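Tropomodulin (Caenorhabditis elegans, PDB 1PGV) probably caps the pointed ends of actin filaments, its C-terminal domain being the part in this chain, and so blocks filament growth and shrinkage there. Local coordinates at residues L141-M150 with I164-R172; M150-R161 with R174-R185. All coordinates share one frame; numbering follows the deposited sequence.

Contact 1 (L141-M150 with I164-R172); sequences LGNQVEMDMM and ISFASMEAR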
loop_
_atom_site.group_PDB
_atom_site.type_symbol
_atom_site.label_atom_id
_atom_site.label_comp_id
_atom_site.label_asym_id
_atom_site.label_seq_id
_atom_site.Cartn_x
_atom_site.Cartn_y
_atom_site.Cartn_z
ATOM N N LEU A 141 3.970 -14.826 -7.801
ATOM C CA LEU A 141 2.626 -14.275 -7.919
ATOM C C LEU A 141 1.697 -15.145 -8.760
ATOM O O LEU A 141 0.525 -15.319 -8.426
ATOM C CB LEU A 141 2.686 -12.881 -8.547
ATOM C CG LEU A 141 3.514 -11.827 -7.811
ATOM C CD1 LEU A 141 3.626 -10.575 -8.676
ATOM C CD2 LEU A 141 2.860 -11.506 -6.476
ATOM N N GLY A 142 2.225 -15.675 -9.856
ATOM C CA GLY A 142 1.417 -16.491 -10.744
ATOM C C GLY A 142 0.834 -15.622 -11.838
ATOM O O GLY A 142 0.677 -14.404 -11.668
ATOM N N ASN A 143 0.478 -16.239 -12.957
ATOM C CA ASN A 143 -0.055 -15.501 -14.088
ATOM C C ASN A 143 -1.307 -14.672 -13.828
ATOM O O ASN A 143 -1.365 -13.500 -14.202
ATOM C CB ASN A 143 -0.325 -16.453 -15.256
ATOM C CG ASN A 143 -0.676 -15.717 -16.529
ATOM O OD1 ASN A 143 0.110 -14.908 -17.029
ATOM N ND2 ASN A 143 -1.864 -15.984 -17.061
ATOM N N GLN A 144 -2.313 -15.261 -13.194
ATOM C CA GLN A 144 -3.540 -14.523 -12.955
ATOM C C GLN A 144 -3.327 -13.262 -12.126
ATOM O O GLN A 144 -3.889 -12.207 -12.436
ATOM C CB GLN A 144 -4.579 -15.428 -12.299
ATOM C CG GLN A 144 -4.999 -16.585 -13.195
ATOM C CD GLN A 144 -6.271 -17.269 -12.732
ATOM O OE1 GLN A 144 -6.739 -18.215 -13.362
ATOM N NE2 GLN A 144 -6.839 -16.789 -11.632
ATOM N N VAL A 145 -2.505 -13.365 -11.091
ATOM C CA VAL A 145 -2.240 -12.215 -10.240
ATOM C C VAL A 145 -1.482 -11.133 -11.014
ATOM O O VAL A 145 -1.827 -9.956 -10.936
ATOM C CB VAL A 145 -1.444 -12.621 -8.986
ATOM C CG1 VAL A 145 -0.905 -11.372 -8.280
ATOM C CG2 VAL A 145 -2.356 -13.396 -8.031
ATOM N N GLU A 146 -0.461 -11.526 -11.767
ATOM C CA GLU A 146 0.301 -10.545 -12.535
ATOM C C GLU A 146 -0.566 -9.815 -13.559
ATOM O O GLU A 146 -0.420 -8.605 -13.761
ATOM C CB GLU A 146 1.493 -11.219 -13.217
ATOM C CG GLU A 146 2.552 -11.679 -12.223
ATOM C CD GLU A 146 3.919 -11.827 -12.855
ATOM O OE1 GLU A 146 4.114 -11.290 -13.962
ATOM O OE2 GLU A 146 4.800 -12.459 -12.241
ATOM N N MET A 147 -1.490 -10.536 -14.195
ATOM C CA MET A 147 -2.371 -9.920 -15.181
ATOM C C MET A 147 -3.331 -8.944 -14.503
ATOM O O MET A 147 -3.669 -7.897 -15.059
ATOM C CB MET A 147 -3.148 -11.002 -15.933
ATOM C CG MET A 147 -2.233 -12.028 -16.571
ATOM S SD MET A 147 -1.162 -11.332 -17.844
ATOM C CE MET A 147 -0.794 -12.794 -18.821
ATOM N N ASP A 148 -3.758 -9.294 -13.295
ATOM C CA ASP A 148 -4.664 -8.461 -12.510
ATOM C C ASP A 148 -3.924 -7.156 -12.188
ATOM O O ASP A 148 -4.393 -6.053 -12.496
ATOM C CB ASP A 148 -5.004 -9.181 -11.203
ATOM C CG ASP A 148 -5.981 -8.414 -10.330
ATOM O OD1 ASP A 148 -5.970 -7.157 -10.344
ATOM O OD2 ASP A 148 -6.756 -9.071 -9.600
ATOM N N MET A 149 -2.759 -7.310 -11.571
ATOM C CA MET A 149 -1.928 -6.174 -11.161
ATOM C C MET A 149 -1.529 -5.233 -12.289
ATOM O O MET A 149 -1.582 -4.001 -12.133
ATOM C CB MET A 149 -0.660 -6.677 -10.481
ATOM C CG MET A 149 -0.890 -7.375 -9.159
ATOM S SD MET A 149 0.669 -7.784 -8.386
ATOM C CE MET A 149 0.131 -8.002 -6.688
ATOM N N MET A 150 -1.110 -5.790 -13.422
ATOM C CA MET A 150 -0.696 -4.936 -14.525
ATOM C C MET A 150 -1.840 -4.090 -15.053
ATOM O O MET A 150 -1.633 -2.939 -15.436
ATOM C CB MET A 150 -0.070 -5.757 -15.657
ATOM C CG MET A 150 -1.009 -6.690 -16.389
ATOM S SD MET A 150 -0.153 -7.424 -17.810
ATOM C CE MET A 150 -1.545 -7.665 -18.936
ATOM N N ILE A 164 7.001 -4.539 -6.566
ATOM C CA ILE A 164 6.531 -5.889 -6.872
ATOM C C ILE A 164 7.385 -6.422 -8.008
ATOM O O ILE A 164 7.685 -5.694 -8.957
ATOM C CB ILE A 164 5.065 -5.876 -7.329
ATOM C CG1 ILE A 164 4.170 -5.487 -6.156
ATOM C CG2 ILE A 164 4.686 -7.241 -7.922
ATOM C CD1 ILE A 164 2.696 -5.482 -6.473
ATOM N N SER A 165 7.785 -7.685 -7.912
ATOM C CA SER A 165 8.604 -8.291 -8.945
ATOM C C SER A 165 7.727 -9.140 -9.856
ATOM O O SER A 165 7.105 -10.098 -9.403
ATOM C CB SER A 165 9.696 -9.148 -8.307
ATOM O OG SER A 165 10.545 -9.725 -9.286
ATOM N N PHE A 166 7.668 -8.765 -11.131
ATOM C CA PHE A 166 6.868 -9.474 -12.127
ATOM C C PHE A 166 7.745 -10.396 -12.963
ATOM O O PHE A 166 8.877 -10.053 -13.303
ATOM C CB PHE A 166 6.173 -8.479 -13.060
ATOM C CG PHE A 166 5.154 -7.612 -12.382
ATOM C CD1 PHE A 166 3.838 -8.044 -12.234
ATOM C CD2 PHE A 166 5.507 -6.357 -11.884
ATOM C CE1 PHE A 166 2.888 -7.244 -11.602
ATOM C CE2 PHE A 166 4.563 -5.550 -11.251
ATOM C CZ PHE A 166 3.254 -5.990 -11.109
ATOM N N ALA A 167 7.219 -11.573 -13.294
ATOM C CA ALA A 167 7.958 -12.522 -14.117
ATOM C C ALA A 167 7.511 -12.337 -15.566
ATOM O O ALA A 167 8.256 -12.615 -16.503
ATOM C CB ALA A 167 7.678 -13.962 -13.648
ATOM N N SER A 168 6.286 -11.851 -15.735
ATOM C CA SER A 168 5.716 -11.622 -17.053
ATOM C C SER A 168 6.324 -10.415 -17.761
ATOM O O SER A 168 6.325 -9.315 -17.212
ATOM C CB SER A 168 4.205 -11.412 -16.939
ATOM O OG SER A 168 3.667 -10.935 -18.161
ATOM N N MET A 169 6.825 -10.634 -18.977
ATOM C CA MET A 169 7.405 -9.564 -19.798
ATOM C C MET A 169 6.377 -8.467 -20.041
ATOM O O MET A 169 6.671 -7.268 -19.901
ATOM C CB MET A 169 7.838 -10.116 -21.157
ATOM C CG MET A 169 9.054 -10.991 -21.110
ATOM S SD MET A 169 10.418 -10.049 -20.455
ATOM C CE MET A 169 10.760 -8.961 -21.854
ATOM N N GLU A 170 5.174 -8.884 -20.425
ATOM C CA GLU A 170 4.091 -7.954 -20.699
ATOM C C GLU A 170 3.729 -7.128 -19.470
ATOM O O GLU A 170 3.484 -5.924 -19.577
ATOM C CB GLU A 170 2.847 -8.701 -21.182
ATOM C CG GLU A 170 1.760 -7.786 -21.728
ATOM C CD GLU A 170 0.479 -8.528 -22.060
ATOM O OE1 GLU A 170 0.565 -9.724 -22.413
ATOM O OE2 GLU A 170 -0.608 -7.915 -21.980
ATOM N N ALA A 171 3.675 -7.770 -18.305
ATOM C CA ALA A 171 3.342 -7.047 -17.084
ATOM C C ALA A 171 4.450 -6.036 -16.792
ATOM O O ALA A 171 4.176 -4.856 -16.558
ATOM C CB ALA A 171 3.187 -8.015 -15.908
ATOM N N ARG A 172 5.697 -6.500 -16.816
ATOM C CA ARG A 172 6.838 -5.625 -16.546
ATOM C C ARG A 172 6.803 -4.385 -17.444
ATOM O O ARG A 172 6.945 -3.254 -16.968
ATOM C CB ARG A 172 8.147 -6.390 -16.757
ATOM C CG ARG A 172 8.307 -7.588 -15.832
ATOM C CD ARG A 172 9.631 -8.308 -16.047
ATOM N NE ARG A 172 10.768 -7.436 -15.777
ATOM C CZ ARG A 172 12.029 -7.846 -15.738
ATOM N NH1 ARG A 172 12.321 -9.126 -15.950
ATOM N NH2 ARG A 172 13.001 -6.978 -15.492
HETATM O O HOH W 1 6.087 -12.919 -9.534
#
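Glu146 reaches from helix 143-155 into the turn that leads to helix 169-190, and each part of its side chain has a partner there. CB lies 4.1 Å from CD1 of Phe166, and CG, placed opposite the carbonyl carbon by chi1 of -69°, comes to 3.9 Å from the same CD1 of Phe166. The carboxylate then stands nearly perpendicular to the ring, its plane turned 83° from it, with OE1 at the ring edge. OE1 takes the N-H of Ser168 at 2.9 Å through its syn lone pair, while OE2 receives the nearly straight bond from Ala167 N at 2.8 Å, also on the syn side but somewhat out of plane. A glutamate suits this place because its two oxygens can serve two successive backbone N-H groups; a water lies 3.0 Å from both OE2 of Glu146 and O of Ser165. With an alanine here, the amides of Ala167 and Ser168 would probably lose their carboxylate partner and the turn would be held less firmly before the helix.

In this leucine-rich-repeat-like fold of parallel strands and helices, the turn carries the chain from the last strand, 161-163, to the last helix. Ser168 is that helix's N-cap, its OG accepting from Ala171 N.

Apolar side chains continue the contact beside the carboxylate. Met149 meets Ile164 tip to tip, CE to CD1 at 3.6 Å, and its sulfur lies obliquely 5.0 Å from the Phe166 ring centroid, a Met-aromatic contact. Leu141 CD1 rests on Ile164 CG2, which also lies over one face of the Phe166 ring, offset toward its rim. Farther along the helix, the extended Met150 lays SD 3.6 Å from Ala171 CA, where the small alanine lets the helices come close.

Contact 2 (M150-R161 with R174-R185); sequences MMAIEENESLLR and RVSEALERNYER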
loop_
_atom_site.group_PDB
_atom_site.type_symbol
_atom_site.label_atom_id
_atom_site.label_comp_id
_atom_site.label_asym_id
_atom_site.label_seq_id
_atom_site.Cartn_x
_atom_site.Cartn_y
_atom_site.Cartn_z
ATOM N N MET A 150 -1.110 -5.790 -13.422
ATOM C CA MET A 150 -0.696 -4.936 -14.525
ATOM C C MET A 150 -1.840 -4.090 -15.053
ATOM O O MET A 150 -1.633 -2.939 -15.436
ATOM C CB MET A 150 -0.070 -5.757 -15.657
ATOM C CG MET A 150 -1.009 -6.690 -16.389
ATOM S SD MET A 150 -0.153 -7.424 -17.810
ATOM C CE MET A 150 -1.545 -7.665 -18.936
ATOM N N MET A 151 -3.053 -4.639 -15.068
ATOM C CA MET A 151 -4.189 -3.868 -15.551
ATOM C C MET A 151 -4.629 -2.822 -14.531
ATOM O O MET A 151 -5.029 -1.713 -14.901
ATOM C CB MET A 151 -5.362 -4.790 -15.889
ATOM C CG MET A 151 -5.052 -5.754 -17.032
ATOM S SD MET A 151 -4.315 -4.924 -18.466
ATOM C CE MET A 151 -5.736 -4.144 -19.163
ATOM N N ALA A 152 -4.559 -3.175 -13.251
ATOM C CA ALA A 152 -4.943 -2.259 -12.179
ATOM C C ALA A 152 -3.998 -1.065 -12.166
ATOM O O ALA A 152 -4.429 0.084 -12.048
ATOM C CB ALA A 152 -4.883 -2.963 -10.835
ATOM N N ILE A 153 -2.710 -1.355 -12.276
ATOM C CA ILE A 153 -1.686 -0.313 -12.276
ATOM C C ILE A 153 -1.827 0.591 -13.499
ATOM O O ILE A 153 -1.726 1.817 -13.400
ATOM C CB ILE A 153 -0.283 -0.944 -12.253
ATOM C CG1 ILE A 153 -0.058 -1.647 -10.910
ATOM C CG2 ILE A 153 0.780 0.125 -12.493
ATOM C CD1 ILE A 153 1.199 -2.503 -10.848
ATOM N N GLU A 154 -2.069 -0.014 -14.655
ATOM C CA GLU A 154 -2.212 0.745 -15.884
ATOM C C GLU A 154 -3.365 1.742 -15.788
ATOM O O GLU A 154 -3.326 2.804 -16.407
ATOM C CB GLU A 154 -2.416 -0.222 -17.054
ATOM C CG GLU A 154 -2.335 0.397 -18.421
ATOM C CD GLU A 154 -2.298 -0.653 -19.515
ATOM O OE1 GLU A 154 -1.198 -1.161 -19.828
ATOM O OE2 GLU A 154 -3.379 -0.975 -20.046
ATOM N N GLU A 155 -4.386 1.412 -15.001
ATOM C CA GLU A 155 -5.535 2.296 -14.844
ATOM C C GLU A 155 -5.305 3.346 -13.753
ATOM O O GLU A 155 -6.015 4.350 -13.686
ATOM C CB GLU A 155 -6.783 1.478 -14.499
ATOM C CG GLU A 155 -8.075 2.231 -14.679
ATOM C CD GLU A 155 -9.286 1.411 -14.286
ATOM O OE1 GLU A 155 -9.278 0.185 -14.535
ATOM O OE2 GLU A 155 -10.243 2.001 -13.742
ATOM N N ASN A 156 -4.317 3.108 -12.901
ATOM C CA ASN A 156 -4.022 4.030 -11.803
ATOM C C ASN A 156 -3.162 5.184 -12.327
ATOM O O ASN A 156 -2.116 4.952 -12.918
ATOM C CB ASN A 156 -3.274 3.286 -10.693
ATOM C CG ASN A 156 -3.143 4.110 -9.419
ATOM O OD1 ASN A 156 -2.596 5.218 -9.438
ATOM N ND2 ASN A 156 -3.648 3.571 -8.302
ATOM N N GLU A 157 -3.606 6.418 -12.097
ATOM C CA GLU A 157 -2.870 7.593 -12.573
ATOM C C GLU A 157 -1.911 8.216 -11.553
ATOM O O GLU A 157 -1.109 9.085 -11.910
ATOM C CB GLU A 157 -3.856 8.664 -13.049
ATOM C CG GLU A 157 -4.676 8.268 -14.266
ATOM C CD GLU A 157 -5.672 9.344 -14.682
ATOM O OE1 GLU A 157 -6.402 9.121 -15.668
ATOM O OE2 GLU A 157 -5.728 10.408 -14.027
ATOM N N SER A 158 -1.976 7.767 -10.300
ATOM C CA SER A 158 -1.120 8.326 -9.245
ATOM C C SER A 158 0.141 7.535 -8.894
ATOM O O SER A 158 1.152 8.120 -8.509
ATOM C CB SER A 158 -1.937 8.539 -7.970
ATOM O OG SER A 158 -2.996 9.456 -8.181
ATOM N N LEU A 159 0.091 6.208 -9.012
ATOM C CA LEU A 159 1.247 5.380 -8.686
ATOM C C LEU A 159 2.532 5.730 -9.430
ATOM O O LEU A 159 2.561 5.778 -10.662
ATOM C CB LEU A 159 0.933 3.896 -8.940
ATOM C CG LEU A 159 -0.099 3.282 -7.997
ATOM C CD1 LEU A 159 -0.434 1.865 -8.470
ATOM C CD2 LEU A 159 0.456 3.242 -6.577
ATOM N N LEU A 160 3.599 5.947 -8.663
ATOM C CA LEU A 160 4.906 6.267 -9.221
ATOM C C LEU A 160 5.888 5.137 -8.953
ATOM O O LEU A 160 6.811 4.912 -9.731
ATOM C CB LEU A 160 5.436 7.571 -8.608
ATOM C CG LEU A 160 4.552 8.790 -8.868
ATOM C CD1 LEU A 160 5.127 10.002 -8.124
ATOM C CD2 LEU A 160 4.479 9.061 -10.368
ATOM N N ARG A 161 5.684 4.422 -7.847
ATOM C CA ARG A 161 6.564 3.315 -7.485
ATOM C C ARG A 161 5.768 2.115 -6.985
ATOM O O ARG A 161 4.929 2.242 -6.096
ATOM C CB ARG A 161 7.558 3.756 -6.404
ATOM C CG ARG A 161 8.641 4.713 -6.910
ATOM C CD ARG A 161 9.531 5.218 -5.774
ATOM N NE ARG A 161 8.833 6.159 -4.899
ATOM C CZ ARG A 161 8.382 7.349 -5.286
ATOM N NH1 ARG A 161 8.557 7.753 -6.536
ATOM N NH2 ARG A 161 7.747 8.135 -4.426
ATOM N N ARG A 174 4.161 -3.122 -19.340
ATOM C CA ARG A 174 2.993 -2.277 -19.135
ATOM C C ARG A 174 3.056 -1.513 -17.814
ATOM O O ARG A 174 2.621 -0.362 -17.730
ATOM C CB ARG A 174 1.717 -3.116 -19.235
ATOM C CG ARG A 174 1.571 -3.763 -20.607
ATOM C CD ARG A 174 0.304 -4.584 -20.760
ATOM N NE ARG A 174 -0.894 -3.761 -20.860
ATOM C CZ ARG A 174 -2.039 -4.185 -21.383
ATOM N NH1 ARG A 174 -2.133 -5.422 -21.855
ATOM N NH2 ARG A 174 -3.088 -3.379 -21.431
ATOM N N VAL A 175 3.613 -2.140 -16.785
ATOM C CA VAL A 175 3.734 -1.484 -15.492
ATOM C C VAL A 175 4.753 -0.347 -15.593
ATOM O O VAL A 175 4.469 0.781 -15.188
ATOM C CB VAL A 175 4.148 -2.490 -14.403
ATOM C CG1 VAL A 175 4.593 -1.765 -13.141
ATOM C CG2 VAL A 175 2.951 -3.383 -14.073
ATOM N N SER A 176 5.925 -0.639 -16.144
ATOM C CA SER A 176 6.958 0.385 -16.301
ATOM C C SER A 176 6.418 1.578 -17.094
ATOM O O SER A 176 6.611 2.733 -16.704
ATOM C CB SER A 176 8.182 -0.198 -17.006
ATOM O OG SER A 176 7.855 -0.630 -18.315
ATOM N N GLU A 177 5.737 1.306 -18.203
ATOM C CA GLU A 177 5.175 2.379 -19.020
ATOM C C GLU A 177 4.167 3.226 -18.253
ATOM O O GLU A 177 4.170 4.459 -18.352
ATOM C CB GLU A 177 4.506 1.802 -20.269
ATOM C CG GLU A 177 5.493 1.272 -21.281
ATOM C CD GLU A 177 6.399 2.363 -21.804
ATOM O OE1 GLU A 177 5.872 3.334 -22.386
ATOM O OE2 GLU A 177 7.632 2.256 -21.630
ATOM N N ALA A 178 3.301 2.569 -17.491
ATOM C CA ALA A 178 2.294 3.272 -16.714
ATOM C C ALA A 178 2.935 4.152 -15.643
ATOM O O ALA A 178 2.518 5.295 -15.440
ATOM C CB ALA A 178 1.347 2.271 -16.058
ATOM N N LEU A 179 3.936 3.620 -14.949
ATOM C CA LEU A 179 4.590 4.389 -13.893
ATOM C C LEU A 179 5.312 5.598 -14.480
ATOM O O LEU A 179 5.285 6.691 -13.902
ATOM C CB LEU A 179 5.568 3.509 -13.114
ATOM C CG LEU A 179 4.906 2.348 -12.354
ATOM C CD1 LEU A 179 5.937 1.647 -11.489
ATOM C CD2 LEU A 179 3.762 2.872 -11.493
ATOM N N GLU A 180 5.950 5.402 -15.628
ATOM C CA GLU A 180 6.650 6.507 -16.289
ATOM C C GLU A 180 5.639 7.553 -16.747
ATOM O O GLU A 180 5.877 8.757 -16.628
ATOM C CB GLU A 180 7.457 5.992 -17.481
ATOM C CG GLU A 180 8.816 5.445 -17.098
ATOM C CD GLU A 180 9.671 6.484 -16.389
ATOM O OE1 GLU A 180 9.890 7.566 -16.973
ATOM O OE2 GLU A 180 10.121 6.221 -15.253
ATOM N N ARG A 181 4.514 7.090 -17.280
ATOM C CA ARG A 181 3.446 7.976 -17.729
ATOM C C ARG A 181 2.981 8.827 -16.543
ATOM O O ARG A 181 2.786 10.044 -16.667
ATOM C CB ARG A 181 2.276 7.137 -18.262
ATOM C CG ARG A 181 0.984 7.887 -18.535
ATOM C CD ARG A 181 -0.196 6.901 -18.551
ATOM N NE ARG A 181 -0.492 6.412 -17.205
ATOM C CZ ARG A 181 -1.211 5.327 -16.928
ATOM N NH1 ARG A 181 -1.720 4.585 -17.908
ATOM N NH2 ARG A 181 -1.433 4.993 -15.666
ATOM N N ASN A 182 2.800 8.185 -15.389
ATOM C CA ASN A 182 2.357 8.898 -14.196
ATOM C C ASN A 182 3.416 9.888 -13.709
ATOM O O ASN A 182 3.086 10.981 -13.251
ATOM C CB ASN A 182 2.014 7.909 -13.076
ATOM C CG ASN A 182 0.800 7.054 -13.411
ATOM O OD1 ASN A 182 0.076 7.341 -14.362
ATOM N ND2 ASN A 182 0.563 6.010 -12.616
ATOM N N TYR A 183 4.682 9.508 -13.811
ATOM C CA TYR A 183 5.753 10.397 -13.381
ATOM C C TYR A 183 5.750 11.643 -14.266
ATOM O O TYR A 183 5.941 12.761 -13.781
ATOM C CB TYR A 183 7.100 9.681 -13.467
ATOM C CG TYR A 183 8.284 10.544 -13.088
ATOM C CD1 TYR A 183 8.909 11.360 -14.031
ATOM C CD2 TYR A 183 8.776 10.547 -11.784
ATOM C CE1 TYR A 183 10.002 12.156 -13.682
ATOM C CE2 TYR A 183 9.865 11.339 -11.424
ATOM C CZ TYR A 183 10.472 12.139 -12.377
ATOM O OH TYR A 183 11.555 12.916 -12.026
ATOM N N GLU A 184 5.525 11.450 -15.563
ATOM C CA GLU A 184 5.489 12.577 -16.497
ATOM C C GLU A 184 4.299 13.487 -16.221
ATOM O O GLU A 184 4.381 14.706 -16.391
ATOM C CB GLU A 184 5.438 12.074 -17.939
ATOM C CG GLU A 184 6.771 11.562 -18.433
ATOM C CD GLU A 184 7.852 12.619 -18.307
ATOM O OE1 GLU A 184 7.626 13.739 -18.810
ATOM O OE2 GLU A 184 8.911 12.334 -17.706
ATOM N N ARG A 185 3.191 12.893 -15.792
ATOM C CA ARG A 185 1.991 13.653 -15.474
ATOM C C ARG A 185 2.298 14.608 -14.317
ATOM O O ARG A 185 1.892 15.776 -14.335
ATOM C CB ARG A 185 0.859 12.686 -15.102
ATOM C CG ARG A 185 -0.460 13.340 -14.739
ATOM C CD ARG A 185 -1.622 12.388 -15.022
ATOM N NE ARG A 185 -2.752 12.613 -14.131
ATOM C CZ ARG A 185 -2.721 12.365 -12.825
ATOM N NH1 ARG A 185 -1.614 11.884 -12.277
ATOM N NH2 ARG A 185 -3.790 12.585 -12.067
HETATM O O HOH W 2 1.010 0.552 -19.740
HETATM O O HOH W 3 0.835 10.896 -11.479
HETATM O O HOH W 4 7.426 6.593 -11.696
#
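The last two helices of the domain, 143-155 and 169-190, run side by side in nearly the same direction here; the axes of segments 150-155 and 174-185 approach to 8.8 Å at an angle of 15°. Glu154 and Arg174 join them by a side-on salt bridge: NE of Arg174 bonds OE1 of Glu154, and NH2 of Arg174 bonds OE2 at 2.8 Å on its syn lone pair. Glu154 CG lies opposite the backbone N (chi1 -170°) on an extended chain, which carries the carboxylate to Arg174. Met151 SD sits over one face of this guanidinium, toward its rim, and NH1 also pairs with Glu170.

Between the helices, Ile153 CD1 packs on Val175 CG2 at 3.8 Å, and the small Ala178 lets Glu154 CA approach its methyl. An Asx turn at Asn156 starts the loop from helix 143-155 into outermost strand 161-163 of the leucine-rich-repeat-like fold. Asn182, on helix 169-190, suits its place against this loop because one amide nitrogen can hold two carbonyls: ND2 donates to Asn156 O at 2.9 Å and to Leu159 O at 2.8 Å, the latter lying in the amide plane. Its OD1 accepts from NE and NH2 of Arg181, both approaching from one face, which helps fix the amide's rotation. The same arginine grips Glu154 O end-on, with NH1 in the carbonyl plane and NH2 above it. Arg185 lays its guanidinium face over Glu157 CB.

How the contacts relate
From the N terminus, the chain first builds the earlier strands and helices of the parallel sheet, then enters helix 143-155. Contact 1 closes a loop when the segment after strand 161-163 returns to the start of this helix; contact 2 closes another when helix 169-190 runs alongside its end in the same direction and past the following loop. Their segments alternate, so the two loops cross rather than nest, with Met150 belonging to both. The contacts also meet directly, Phe166 of contact 1 packing on Val175 and Ile153 of contact 2. Together they fasten the terminal helix to helix 143-155 beside outermost strand 161-163, while Met149, Ile153, Leu159 and Ile164 continue the packing onto helix 112-121.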